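Local coordinates for tryptophanyl-tRNA synthetase (Campylobacter jejuni subsp. jejuni, PDB 3TZL), which probably attaches tryptophan to tRNA(Trp) at the cost of ATP, as a homodimeric class I synthetase, at residues N20-I25 and A239-D244; A183-V186 and K192-K195; I201-S206 and A275-A280; K228-E231 and I235-I238. All coordinates share one frame; numbering follows the deposited sequence.

Contacts 1 to 4 cluster around the nucleotide site and the helices beyond it, with centres 11 to 21 Å apart. Contacts 1 and 2 both touch ADP, and their centres are about 11 Å apart. Contact 3 is about 12 Å from contact 1, centre to centre. Contact 4 is furthest toward the periphery, about 28 Å from the chain centre. Contacts 2 and 4 are nested within the chain loop closed by contact 1, which crosses contact 3 in sequence. Helix 234-239 leads from contact 4 into contact 1. Val185 touches Phe22 and Leu241, and contacts 1 and 3 pack through Phe242, Tyr276 and Phe277. Packing thus links the nucleotide site to the helices after the KMSKS region.

Contact 1 (N20-I25 and A239-D244); sequences NYFGAI and AKLFLD. With ADP (adenosine-5'-diphosphate), chain I.
Asn20 ND2 grips the bound nucleotide twice, while two residues further along the helix Phe22 meets Leu241 and Phe242. The amide nitrogen donates to ADP O1A at 3.0 Å and to the ribose oxygen ADP O4' at 3.1 Å. One amide therefore ties the alpha-phosphate to the sugar. Its other end is also held: Asn20 OD1 accepts a bond from His17 N, which fixes the flip of the amide. Asn20 is predicted to be the last residue of the HIGH region, a signature of class I synthetases. Gly23 CA comes within 3.4 Å of ADP N3, so the helix runs close against the base. Asn20 O takes bonds from both Ala24 N and Ile25 N, where the helix widens into a pi-type turn.

The protein-protein part is apolar. Leu241 CB lies over one face of the Phe22 ring, 3.9 Å from its centroid, and Leu241 CD1 continues toward the CD2 corner. Tyr21 CD2 covers the opposite face. Phe22 turns its edge onto the face of Phe242 in a T-shaped pair, with centroids 5.2 Å apart and planes at 87°. The backbone also takes part: Leu241 O stands 3.4 Å from Phe22 CE1. With CG beside the backbone N (chi1 -69°), the Phe22 ring leaves the helix on the side of Leu241.

Helix 18-30 thus meets the turn between helices 234-239 and 245-257. Val185 adjoins both Phe22 and Leu241, and Phe242 also packs edge-to-face with Tyr276 of helix 262-276.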
loop_
_atom_site.group_PDB
_atom_site.type_symbol
_atom_site.label_atom_id
_atom_site.label_comp_id
_atom_site.label_asym_id
_atom_site.label_seq_id
_atom_site.Cartn_x
_atom_site.Cartn_y
_atom_site.Cartn_z
ATOM N N ASN B 20 17.000 25.464 -8.850
ATOM C CA ASN B 20 16.286 24.812 -7.756
ATOM C C ASN B 20 16.507 25.575 -6.465
ATOM O O ASN B 20 15.591 25.738 -5.666
ATOM C CB ASN B 20 16.759 23.367 -7.583
ATOM C CG ASN B 20 16.570 22.543 -8.835
ATOM O OD1 ASN B 20 17.535 22.046 -9.408
ATOM N ND2 ASN B 20 15.319 22.394 -9.270
ATOM N N TYR B 21 17.730 26.052 -6.270
ATOM C CA TYR B 21 18.065 26.741 -5.035
ATOM C C TYR B 21 17.356 28.072 -4.893
ATOM O O TYR B 21 16.613 28.289 -3.937
ATOM C CB TYR B 21 19.569 26.951 -4.893
ATOM C CG TYR B 21 19.893 27.641 -3.595
ATOM C CD1 TYR B 21 19.657 27.006 -2.387
ATOM C CD2 TYR B 21 20.392 28.924 -3.572
ATOM C CE1 TYR B 21 19.916 27.617 -1.191
ATOM C CE2 TYR B 21 20.666 29.553 -2.367
ATOM C CZ TYR B 21 20.421 28.886 -1.180
ATOM O OH TYR B 21 20.680 29.480 0.029
ATOM N N PHE B 22 17.597 28.975 -5.835
ATOM C CA PHE B 22 17.056 30.322 -5.714
ATOM C C PHE B 22 15.582 30.364 -6.081
ATOM O O PHE B 22 14.880 31.317 -5.744
ATOM C CB PHE B 22 17.859 31.318 -6.569
ATOM C CG PHE B 22 19.253 31.573 -6.049
ATOM C CD1 PHE B 22 19.450 32.346 -4.915
ATOM C CD2 PHE B 22 20.361 31.025 -6.685
ATOM C CE1 PHE B 22 20.735 32.573 -4.420
ATOM C CE2 PHE B 22 21.644 31.250 -6.203
ATOM C CZ PHE B 22 21.830 32.022 -5.069
ATOM N N GLY B 23 15.120 29.323 -6.767
ATOM C CA GLY B 23 13.729 29.235 -7.177
ATOM C C GLY B 23 12.793 28.582 -6.168
ATOM O O GLY B 23 11.603 28.896 -6.141
ATOM N N ALA B 24 13.302 27.678 -5.334
ATOM C CA ALA B 24 12.426 26.980 -4.390
ATOM C C ALA B 24 13.060 26.718 -3.030
ATOM O O ALA B 24 12.447 26.962 -1.991
ATOM C CB ALA B 24 11.935 25.672 -4.992
ATOM N N ILE B 25 14.286 26.210 -3.038
ATOM C CA ILE B 25 14.892 25.709 -1.809
ATOM C C ILE B 25 15.192 26.795 -0.783
ATOM O O ILE B 25 14.892 26.612 0.396
ATOM C CB ILE B 25 16.143 24.882 -2.095
ATOM C CG1 ILE B 25 15.753 23.634 -2.878
ATOM C CG2 ILE B 25 16.865 24.532 -0.781
ATOM C CD1 ILE B 25 16.922 22.793 -3.287
ATOM N N ALA B 239 25.297 36.395 -11.801
ATOM C CA ALA B 239 26.088 36.907 -10.683
ATOM C C ALA B 239 25.216 37.615 -9.642
ATOM O O ALA B 239 25.494 37.531 -8.446
ATOM C CB ALA B 239 27.179 37.834 -11.175
ATOM N N LYS B 240 24.170 38.300 -10.105
ATOM C CA LYS B 240 23.265 39.060 -9.234
ATOM C C LYS B 240 22.755 38.243 -8.054
ATOM O O LYS B 240 22.553 38.778 -6.962
ATOM C CB LYS B 240 22.054 39.576 -10.019
ATOM C CG LYS B 240 22.368 40.631 -11.055
ATOM C CD LYS B 240 21.154 40.926 -11.927
ATOM C CE LYS B 240 20.043 41.607 -11.138
ATOM N NZ LYS B 240 20.410 43.002 -10.770
ATOM N N LEU B 241 22.553 36.949 -8.294
ATOM C CA LEU B 241 21.963 36.039 -7.326
ATOM C C LEU B 241 22.832 35.886 -6.093
ATOM O O LEU B 241 22.346 35.547 -5.011
ATOM C CB LEU B 241 21.774 34.660 -7.968
ATOM C CG LEU B 241 20.884 34.567 -9.205
ATOM C CD1 LEU B 241 20.968 33.184 -9.809
ATOM C CD2 LEU B 241 19.441 34.895 -8.833
ATOM N N PHE B 242 24.124 36.118 -6.271
ATOM C CA PHE B 242 25.109 35.871 -5.232
ATOM C C PHE B 242 25.621 37.173 -4.626
ATOM O O PHE B 242 26.463 37.154 -3.723
ATOM C CB PHE B 242 26.290 35.076 -5.813
ATOM C CG PHE B 242 25.887 33.767 -6.458
ATOM C CD1 PHE B 242 25.836 32.592 -5.713
ATOM C CD2 PHE B 242 25.565 33.713 -7.807
ATOM C CE1 PHE B 242 25.473 31.398 -6.300
ATOM C CE2 PHE B 242 25.196 32.511 -8.402
ATOM C CZ PHE B 242 25.154 31.361 -7.651
ATOM N N LEU B 243 25.122 38.300 -5.136
ATOM C CA LEU B 243 25.586 39.619 -4.715
ATOM C C LEU B 243 24.478 40.443 -4.056
ATOM O O LEU B 243 23.323 40.414 -4.487
ATOM C CB LEU B 243 26.161 40.395 -5.904
ATOM C CG LEU B 243 27.480 39.916 -6.527
ATOM C CD1 LEU B 243 27.763 40.638 -7.829
ATOM C CD2 LEU B 243 28.649 40.095 -5.564
ATOM N N ASP B 244 24.848 41.173 -3.005
ATOM C CA ASP B 244 23.964 42.154 -2.380
ATOM C C ASP B 244 23.889 43.381 -3.278
ATOM O O ASP B 244 24.597 43.457 -4.280
ATOM C CB ASP B 244 24.490 42.550 -0.999
ATOM C CG ASP B 244 25.973 42.876 -1.011
ATOM O OD1 ASP B 244 26.738 42.160 -1.697
ATOM O OD2 ASP B 244 26.377 43.844 -0.336
HETATM P PB ADP I . 14.123 21.093 -14.242
HETATM O O1B ADP I . 15.574 21.473 -14.347
HETATM O O2B ADP I . 13.894 19.610 -14.087
HETATM O O3B ADP I . 13.197 21.740 -15.253
HETATM P PA ADP I . 12.942 20.894 -11.682
HETATM O O1A ADP I . 13.985 20.180 -10.860
HETATM O O2A ADP I . 11.815 20.090 -12.296
HETATM O O3A ADP I . 13.728 21.733 -12.825
HETATM O "O5'" ADP I . 12.296 22.063 -10.772
HETATM C "C5'" ADP I . 11.994 21.843 -9.394
HETATM C "C4'" ADP I . 11.646 23.169 -8.724
HETATM O "O4'" ADP I . 12.737 24.090 -8.814
HETATM C "C3'" ADP I . 10.446 23.823 -9.385
HETATM O "O3'" ADP I . 9.322 23.721 -8.507
HETATM C "C2'" ADP I . 10.825 25.275 -9.602
HETATM O "O2'" ADP I . 10.097 26.121 -8.705
HETATM C "C1'" ADP I . 12.298 25.379 -9.257
HETATM N N9 ADP I . 13.082 25.798 -10.451
HETATM C C8 ADP I . 13.671 24.977 -11.348
HETATM N N7 ADP I . 14.320 25.675 -12.318
HETATM C C5 ADP I . 14.148 26.979 -12.038
HETATM C C6 ADP I . 14.572 28.257 -12.654
HETATM N N6 ADP I . 15.321 28.262 -13.786
HETATM N N1 ADP I . 14.183 29.404 -12.048
HETATM C C2 ADP I . 13.433 29.399 -10.925
HETATM N N3 ADP I . 13.012 28.276 -10.310
HETATM C C4 ADP I . 13.334 27.059 -10.812
#

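Contact 2 (A183-V186 and K192-K195); sequences AVVV and KMSK. With ADP (adenosine-5'-diphosphate), chain I.
Val185 and Met193 run alongside each other in one direction, whereas Val184 lies across the Lys192 chain. In the first pair Val185 CG1 touches Met193 CE at 3.8 Å. Met193 is present as selenomethionine. Its chain is extended as far as the selenium and then bends (chi3 -65°), which brings CE close to Val186 O as well. In the second pair Val184 CG1 meets Lys192 CG at 3.7 Å. The Lys192 chain stays extended beyond that point and carries CE over one face of the adenine.

Lys192 to Lys195 belong to the predicted KMSKS region, the mobile signature loop of class I synthetases. Here a single beta bridge joins Val186 to Lys192. Met193 N donates to Val185 O at 2.9 Å, nearly straight at 171° and in the carbonyl plane. The same oxygen accepts ADP N6, so two donors grip it. ADP N6 also donates to Met193 O at 2.8 Å, and Val185 N reaches ADP N1 at 2.9 Å. The backbone thus reads the base edge. Further on, Lys195 N bonds ADP O1B at 2.6 Å, and Lys195 NZ bonds ADP O2B at 2.9 Å.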
loop_
_atom_site.group_PDB
_atom_site.type_symbol
_atom_site.label_atom_id
_atom_site.label_comp_id
_atom_site.label_asym_id
_atom_site.label_seq_id
_atom_site.Cartn_x
_atom_site.Cartn_y
_atom_site.Cartn_z
ATOM N N ALA B 183 11.162 34.873 -9.119
ATOM C CA ALA B 183 12.019 35.334 -10.204
ATOM C C ALA B 183 12.744 34.158 -10.833
ATOM O O ALA B 183 13.414 33.389 -10.146
ATOM C CB ALA B 183 13.017 36.369 -9.698
ATOM N N VAL B 184 12.589 34.020 -12.143
ATOM C CA VAL B 184 13.166 32.903 -12.864
ATOM C C VAL B 184 14.687 33.037 -12.879
ATOM O O VAL B 184 15.226 34.147 -12.820
ATOM C CB VAL B 184 12.606 32.835 -14.299
ATOM C CG1 VAL B 184 12.929 31.500 -14.950
ATOM C CG2 VAL B 184 11.105 33.045 -14.272
ATOM N N VAL B 185 15.369 31.898 -12.919
ATOM C CA VAL B 185 16.816 31.863 -13.001
ATOM C C VAL B 185 17.223 31.525 -14.423
ATOM O O VAL B 185 16.790 30.513 -14.991
ATOM C CB VAL B 185 17.420 30.819 -12.027
ATOM C CG1 VAL B 185 18.855 30.496 -12.409
ATOM C CG2 VAL B 185 17.342 31.322 -10.589
ATOM N N VAL B 186 18.058 32.377 -15.003
ATOM C CA VAL B 186 18.475 32.190 -16.381
ATOM C C VAL B 186 19.587 31.137 -16.511
ATOM O O VAL B 186 20.532 31.112 -15.723
ATOM C CB VAL B 186 18.877 33.540 -17.032
ATOM C CG1 VAL B 186 20.176 34.080 -16.432
ATOM C CG2 VAL B 186 18.985 33.386 -18.527
ATOM N N LYS B 192 15.359 29.842 -19.610
ATOM C CA LYS B 192 15.135 29.422 -18.229
ATOM C C LYS B 192 15.991 28.213 -17.918
ATOM O O LYS B 192 15.988 27.247 -18.675
ATOM C CB LYS B 192 13.664 29.078 -18.005
ATOM C CG LYS B 192 13.389 28.264 -16.753
ATOM C CD LYS B 192 11.897 27.978 -16.583
ATOM C CE LYS B 192 11.626 27.209 -15.291
ATOM N NZ LYS B 192 10.267 27.497 -14.754
HETATM N N MSE B 193 16.751 28.281 -16.826
HETATM C CA MSE B 193 17.608 27.166 -16.433
HETATM C C MSE B 193 16.759 25.943 -16.126
HETATM O O MSE B 193 15.810 26.020 -15.346
HETATM C CB MSE B 193 18.461 27.523 -15.212
HETATM C CG MSE B 193 19.482 26.468 -14.841
HETATM SE SE MSE B 193 20.634 26.947 -13.312
HETATM C CE MSE B 193 21.587 28.466 -14.111
ATOM N N SER B 194 17.104 24.825 -16.753
ATOM C CA SER B 194 16.453 23.548 -16.467
ATOM C C SER B 194 17.321 22.397 -16.963
ATOM O O SER B 194 18.151 22.577 -17.860
ATOM C CB SER B 194 15.071 23.466 -17.115
ATOM O OG SER B 194 15.174 23.042 -18.458
ATOM N N LYS B 195 17.127 21.219 -16.374
ATOM C CA LYS B 195 17.914 20.039 -16.731
ATOM C C LYS B 195 17.651 19.600 -18.169
ATOM O O LYS B 195 18.565 19.146 -18.862
ATOM C CB LYS B 195 17.636 18.877 -15.763
ATOM C CG LYS B 195 18.009 19.168 -14.317
ATOM C CD LYS B 195 18.003 17.909 -13.479
ATOM C CE LYS B 195 16.595 17.389 -13.267
ATOM N NZ LYS B 195 15.842 18.297 -12.371
HETATM P PB ADP I . 14.123 21.093 -14.242
HETATM O O1B ADP I . 15.574 21.473 -14.347
HETATM O O2B ADP I . 13.894 19.610 -14.087
HETATM O O3B ADP I . 13.197 21.740 -15.253
HETATM P PA ADP I . 12.942 20.894 -11.682
HETATM O O1A ADP I . 13.985 20.180 -10.860
HETATM O O2A ADP I . 11.815 20.090 -12.296
HETATM O O3A ADP I . 13.728 21.733 -12.825
HETATM O "O5'" ADP I . 12.296 22.063 -10.772
HETATM C "C5'" ADP I . 11.994 21.843 -9.394
HETATM C "C4'" ADP I . 11.646 23.169 -8.724
HETATM O "O4'" ADP I . 12.737 24.090 -8.814
HETATM C "C3'" ADP I . 10.446 23.823 -9.385
HETATM O "O3'" ADP I . 9.322 23.721 -8.507
HETATM C "C2'" ADP I . 10.825 25.275 -9.602
HETATM O "O2'" ADP I . 10.097 26.121 -8.705
HETATM C "C1'" ADP I . 12.298 25.379 -9.257
HETATM N N9 ADP I . 13.082 25.798 -10.451
HETATM C C8 ADP I . 13.671 24.977 -11.348
HETATM N N7 ADP I . 14.320 25.675 -12.318
HETATM C C5 ADP I . 14.148 26.979 -12.038
HETATM C C6 ADP I . 14.572 28.257 -12.654
HETATM N N6 ADP I . 15.321 28.262 -13.786
HETATM N N1 ADP I . 14.183 29.404 -12.048
HETATM C C2 ADP I . 13.433 29.399 -10.925
HETATM N N3 ADP I . 13.012 28.276 -10.310
HETATM C C4 ADP I . 13.334 27.059 -10.812
#

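Contact 3 (I201-S206 and A275-A280); sequences IDIFSS and AYFKEA
Ile203 opens the contact by laying its CG2 methyl over one face of the Phe277 ring, 4.0 Å from the centroid and 18° off the normal. This methyl is anti to the backbone N of Ile203, while the CG1 branch (chi1 -65°) passes near Phe277 CZ. The opposite face of Phe277 is covered by Tyr276 CD1, 3.7 Å above the ring plane. Phe277 is therefore sandwiched between an aliphatic branch and its own neighbour in sequence. The Ile203 carbonyl is bonded by Arg281 NE, a polar tie to helix 278-289.

In class I tryptophanyl-tRNA synthetases the chain passes from the KMSKS loop into a helical region, and segment 201-206 lies on this path. It packs where helix 262-276 breaks and helix 278-289 begins.

Phe204 comes next. Its ring has the CG2 methyl of Ile203 over its centre, 3.4 Å above the plane, so that methyl sits between two aromatic rings. The edge of the ring points at Ala280: Phe204 CE1 is 3.9 Å from Ala280 O and 4.4 Å from Ala280 CB. The Phe204 ring also stacks with Tyr284. At the far end, Ser206 is the N-cap of helix 207-215, and its OG is hydrogen-bonded to Thr209 OG1.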
loop_
_atom_site.group_PDB
_atom_site.type_symbol
_atom_site.label_atom_id
_atom_site.label_comp_id
_atom_site.label_asym_id
_atom_site.label_seq_id
_atom_site.Cartn_x
_atom_site.Cartn_y
_atom_site.Cartn_z
ATOM N N ILE B 201 23.668 25.391 -13.925
ATOM C CA ILE B 201 24.856 25.540 -13.100
ATOM C C ILE B 201 24.577 24.784 -11.807
ATOM O O ILE B 201 23.680 25.152 -11.042
ATOM C CB ILE B 201 25.170 27.002 -12.819
ATOM C CG1 ILE B 201 25.687 27.674 -14.087
ATOM C CG2 ILE B 201 26.220 27.129 -11.719
ATOM C CD1 ILE B 201 25.793 29.170 -13.966
ATOM N N ASP B 202 25.327 23.706 -11.596
ATOM C CA ASP B 202 25.074 22.780 -10.496
ATOM C C ASP B 202 25.736 23.226 -9.191
ATOM O O ASP B 202 26.749 23.937 -9.192
ATOM C CB ASP B 202 25.514 21.357 -10.875
ATOM C CG ASP B 202 24.817 20.845 -12.133
ATOM O OD1 ASP B 202 23.668 21.244 -12.394
ATOM O OD2 ASP B 202 25.429 20.048 -12.873
ATOM N N ILE B 203 25.142 22.797 -8.084
ATOM C CA ILE B 203 25.549 23.221 -6.753
ATOM C C ILE B 203 26.630 22.323 -6.187
ATOM O O ILE B 203 27.563 22.794 -5.546
ATOM C CB ILE B 203 24.358 23.164 -5.793
ATOM C CG1 ILE B 203 23.302 24.184 -6.218
ATOM C CG2 ILE B 203 24.807 23.405 -4.366
ATOM C CD1 ILE B 203 22.057 24.150 -5.367
ATOM N N PHE B 204 26.489 21.024 -6.422
ATOM C CA PHE B 204 27.352 20.041 -5.800
ATOM C C PHE B 204 28.252 19.333 -6.809
ATOM O O PHE B 204 28.424 18.125 -6.758
ATOM C CB PHE B 204 26.512 19.031 -5.006
ATOM C CG PHE B 204 25.724 19.662 -3.893
ATOM C CD1 PHE B 204 26.367 20.161 -2.772
ATOM C CD2 PHE B 204 24.348 19.772 -3.974
ATOM C CE1 PHE B 204 25.649 20.752 -1.749
ATOM C CE2 PHE B 204 23.628 20.377 -2.959
ATOM C CZ PHE B 204 24.286 20.862 -1.844
ATOM N N SER B 205 28.835 20.102 -7.715
ATOM C CA SER B 205 29.722 19.550 -8.720
ATOM C C SER B 205 31.156 19.794 -8.297
ATOM O O SER B 205 31.411 20.447 -7.290
ATOM C CB SER B 205 29.447 20.216 -10.065
ATOM O OG SER B 205 29.489 21.631 -9.947
ATOM N N SER B 206 32.098 19.255 -9.058
ATOM C CA SER B 206 33.496 19.565 -8.836
ATOM C C SER B 206 33.742 20.941 -9.400
ATOM O O SER B 206 32.981 21.399 -10.254
ATOM C CB SER B 206 34.381 18.570 -9.579
ATOM O OG SER B 206 34.156 18.639 -10.978
ATOM N N ALA B 275 32.619 30.196 -3.558
ATOM C CA ALA B 275 32.705 30.718 -2.200
ATOM C C ALA B 275 31.345 30.649 -1.525
ATOM O O ALA B 275 31.250 30.329 -0.346
ATOM C CB ALA B 275 33.245 32.157 -2.199
ATOM N N TYR B 276 30.297 30.941 -2.287
ATOM C CA TYR B 276 28.941 30.960 -1.772
ATOM C C TYR B 276 28.479 29.556 -1.334
ATOM O O TYR B 276 27.740 29.410 -0.362
ATOM C CB TYR B 276 28.002 31.535 -2.832
ATOM C CG TYR B 276 26.574 31.744 -2.377
ATOM C CD1 TYR B 276 25.657 30.701 -2.400
ATOM C CD2 TYR B 276 26.135 32.993 -1.953
ATOM C CE1 TYR B 276 24.342 30.887 -1.993
ATOM C CE2 TYR B 276 24.818 33.197 -1.541
ATOM C CZ TYR B 276 23.929 32.141 -1.566
ATOM O OH TYR B 276 22.628 32.331 -1.165
ATOM N N PHE B 277 28.918 28.528 -2.049
ATOM C CA PHE B 277 28.455 27.173 -1.748
ATOM C C PHE B 277 29.497 26.330 -1.035
ATOM O O PHE B 277 29.277 25.145 -0.771
ATOM C CB PHE B 277 27.975 26.473 -3.012
ATOM C CG PHE B 277 26.614 26.935 -3.467
ATOM C CD1 PHE B 277 25.494 26.760 -2.649
ATOM C CD2 PHE B 277 26.450 27.538 -4.695
ATOM C CE1 PHE B 277 24.236 27.177 -3.056
ATOM C CE2 PHE B 277 25.190 27.962 -5.121
ATOM C CZ PHE B 277 24.081 27.776 -4.298
ATOM N N LYS B 278 30.625 26.958 -0.715
ATOM C CA LYS B 278 31.765 26.243 -0.164
ATOM C C LYS B 278 31.368 25.444 1.072
ATOM O O LYS B 278 31.681 24.265 1.176
ATOM C CB LYS B 278 32.895 27.206 0.183
ATOM C CG LYS B 278 34.157 26.513 0.659
ATOM C CD LYS B 278 35.302 27.514 0.754
ATOM C CE LYS B 278 36.557 26.881 1.341
ATOM N NZ LYS B 278 36.317 26.406 2.734
ATOM N N GLU B 279 30.650 26.081 1.987
ATOM C CA GLU B 279 30.288 25.439 3.248
ATOM C C GLU B 279 29.276 24.316 3.021
ATOM O O GLU B 279 29.394 23.239 3.591
ATOM C CB GLU B 279 29.734 26.487 4.213
ATOM C CG GLU B 279 29.706 26.075 5.672
ATOM C CD GLU B 279 30.057 27.237 6.604
ATOM O OE1 GLU B 279 30.879 28.102 6.203
ATOM O OE2 GLU B 279 29.510 27.285 7.733
ATOM N N ALA B 280 28.283 24.574 2.181
ATOM C CA ALA B 280 27.278 23.574 1.865
ATOM C C ALA B 280 27.898 22.330 1.217
ATOM O O ALA B 280 27.566 21.212 1.584
ATOM C CB ALA B 280 26.220 24.175 0.959
#

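Contact 4 (K228-E231 and I235-I238); sequences KDHE and IFKI
His230 places its CB squarely over the Phe236 ring, 3.8 Å from the centroid and 12° off the normal. The imidazole leans its edge onto that same face, with ring centroids 5.2 Å apart and planes at 61°, an inclined edge-to-face pair. His230 CD2 is the nearest ring atom, 4.1 Å from Phe236 CE2. The backbone joins in, because His230 O approaches Phe236 CD2 at 3.3 Å.

Beside this pair, Lys237 bends at its last torsion and points NZ at Glu231 O. The modelled separation of 2.3 Å is too short for an ordinary hydrogen bond, so its exact geometry is doubtful.

Further out, the torsions and neighbours set the rings. Phe236 has CG anti to its backbone N (chi1 -174°), which turns the ring toward the loop. Tyr255 of helix 245-257 meets Phe236 edge-to-face, and His230 touches Gln252, Tyr255 and Glu256 of that helix. Glu231 CG lies over one face of the imidazole. Asp229 OD1 receives a weak bond from Glu231 N at 3.3 Å.

The contact closes the short turn that leads into helix 234-239. Asp229 OD1 and Glu231 OE1 are 3.0 Å apart with no bond assigned, and two carboxylates this close could raise the proton affinity of one of them. Across the segments, the sound part of the contact is the packing of His230 CB and imidazole on Phe236, while the polar approach of Lys237 to Glu231 stays doubtful.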
loop_
_atom_site.group_PDB
_atom_site.type_symbol
_atom_site.label_atom_id
_atom_site.label_comp_id
_atom_site.label_asym_id
_atom_site.label_seq_id
_atom_site.Cartn_x
_atom_site.Cartn_y
_atom_site.Cartn_z
ATOM N N LYS B 228 30.872 46.886 -21.100
ATOM C CA LYS B 228 29.934 45.802 -21.315
ATOM C C LYS B 228 28.542 46.212 -20.844
ATOM O O LYS B 228 28.390 46.991 -19.902
ATOM C CB LYS B 228 30.393 44.544 -20.571
ATOM C CG LYS B 228 31.862 44.183 -20.783
ATOM C CD LYS B 228 32.157 43.827 -22.223
ATOM C CE LYS B 228 33.561 43.265 -22.384
ATOM N NZ LYS B 228 34.616 44.281 -22.122
ATOM N N ASP B 229 27.525 45.685 -21.512
ATOM C CA ASP B 229 26.147 45.970 -21.153
ATOM C C ASP B 229 25.641 44.931 -20.156
ATOM O O ASP B 229 25.333 43.794 -20.528
ATOM C CB ASP B 229 25.266 45.979 -22.400
ATOM C CG ASP B 229 23.809 46.216 -22.075
ATOM O OD1 ASP B 229 23.538 46.911 -21.070
ATOM O OD2 ASP B 229 22.941 45.709 -22.817
ATOM N N HIS B 230 25.553 45.335 -18.892
ATOM C CA HIS B 230 25.184 44.431 -17.806
ATOM C C HIS B 230 23.708 44.031 -17.844
ATOM O O HIS B 230 23.307 43.069 -17.203
ATOM C CB HIS B 230 25.539 45.054 -16.448
ATOM C CG HIS B 230 24.833 46.348 -16.175
ATOM N ND1 HIS B 230 25.277 47.557 -16.665
ATOM C CD2 HIS B 230 23.711 46.619 -15.467
ATOM C CE1 HIS B 230 24.460 48.518 -16.269
ATOM N NE2 HIS B 230 23.502 47.974 -15.540
ATOM N N GLU B 231 22.913 44.764 -18.608
ATOM C CA GLU B 231 21.479 44.532 -18.684
ATOM C C GLU B 231 21.125 43.331 -19.564
ATOM O O GLU B 231 20.069 42.721 -19.397
ATOM C CB GLU B 231 20.780 45.798 -19.192
ATOM C CG GLU B 231 20.918 46.990 -18.243
ATOM C CD GLU B 231 20.958 48.333 -18.966
ATOM O OE1 GLU B 231 21.089 48.345 -20.209
ATOM O OE2 GLU B 231 20.868 49.381 -18.288
ATOM N N ILE B 235 26.097 36.470 -17.636
ATOM C CA ILE B 235 27.039 36.375 -16.534
ATOM C C ILE B 235 26.525 37.302 -15.438
ATOM O O ILE B 235 26.347 36.902 -14.296
ATOM C CB ILE B 235 28.463 36.812 -16.932
ATOM C CG1 ILE B 235 28.923 36.104 -18.204
ATOM C CG2 ILE B 235 29.435 36.534 -15.806
ATOM C CD1 ILE B 235 30.194 36.696 -18.772
ATOM N N PHE B 236 26.257 38.548 -15.799
ATOM C CA PHE B 236 25.790 39.501 -14.807
ATOM C C PHE B 236 24.477 39.048 -14.166
ATOM O O PHE B 236 24.367 39.038 -12.944
ATOM C CB PHE B 236 25.645 40.898 -15.392
ATOM C CG PHE B 236 25.314 41.939 -14.369
ATOM C CD1 PHE B 236 26.325 42.603 -13.687
ATOM C CD2 PHE B 236 23.994 42.253 -14.081
ATOM C CE1 PHE B 236 26.023 43.561 -12.737
ATOM C CE2 PHE B 236 23.687 43.211 -13.135
ATOM C CZ PHE B 236 24.701 43.864 -12.460
ATOM N N LYS B 237 23.504 38.661 -14.990
ATOM C CA LYS B 237 22.209 38.206 -14.492
ATOM C C LYS B 237 22.353 37.063 -13.484
ATOM O O LYS B 237 21.638 37.017 -12.484
ATOM C CB LYS B 237 21.311 37.754 -15.640
ATOM C CG LYS B 237 20.815 38.862 -16.541
ATOM C CD LYS B 237 19.953 38.284 -17.659
ATOM C CE LYS B 237 19.148 39.362 -18.375
ATOM N NZ LYS B 237 20.003 40.465 -18.902
ATOM N N ILE B 238 23.274 36.141 -13.751
ATOM C CA ILE B 238 23.531 35.045 -12.826
ATOM C C ILE B 238 24.346 35.489 -11.600
ATOM O O ILE B 238 24.100 35.029 -10.486
ATOM C CB ILE B 238 24.221 33.863 -13.527
ATOM C CG1 ILE B 238 23.297 33.269 -14.592
ATOM C CG2 ILE B 238 24.597 32.765 -12.523
ATOM C CD1 ILE B 238 24.003 32.304 -15.500
#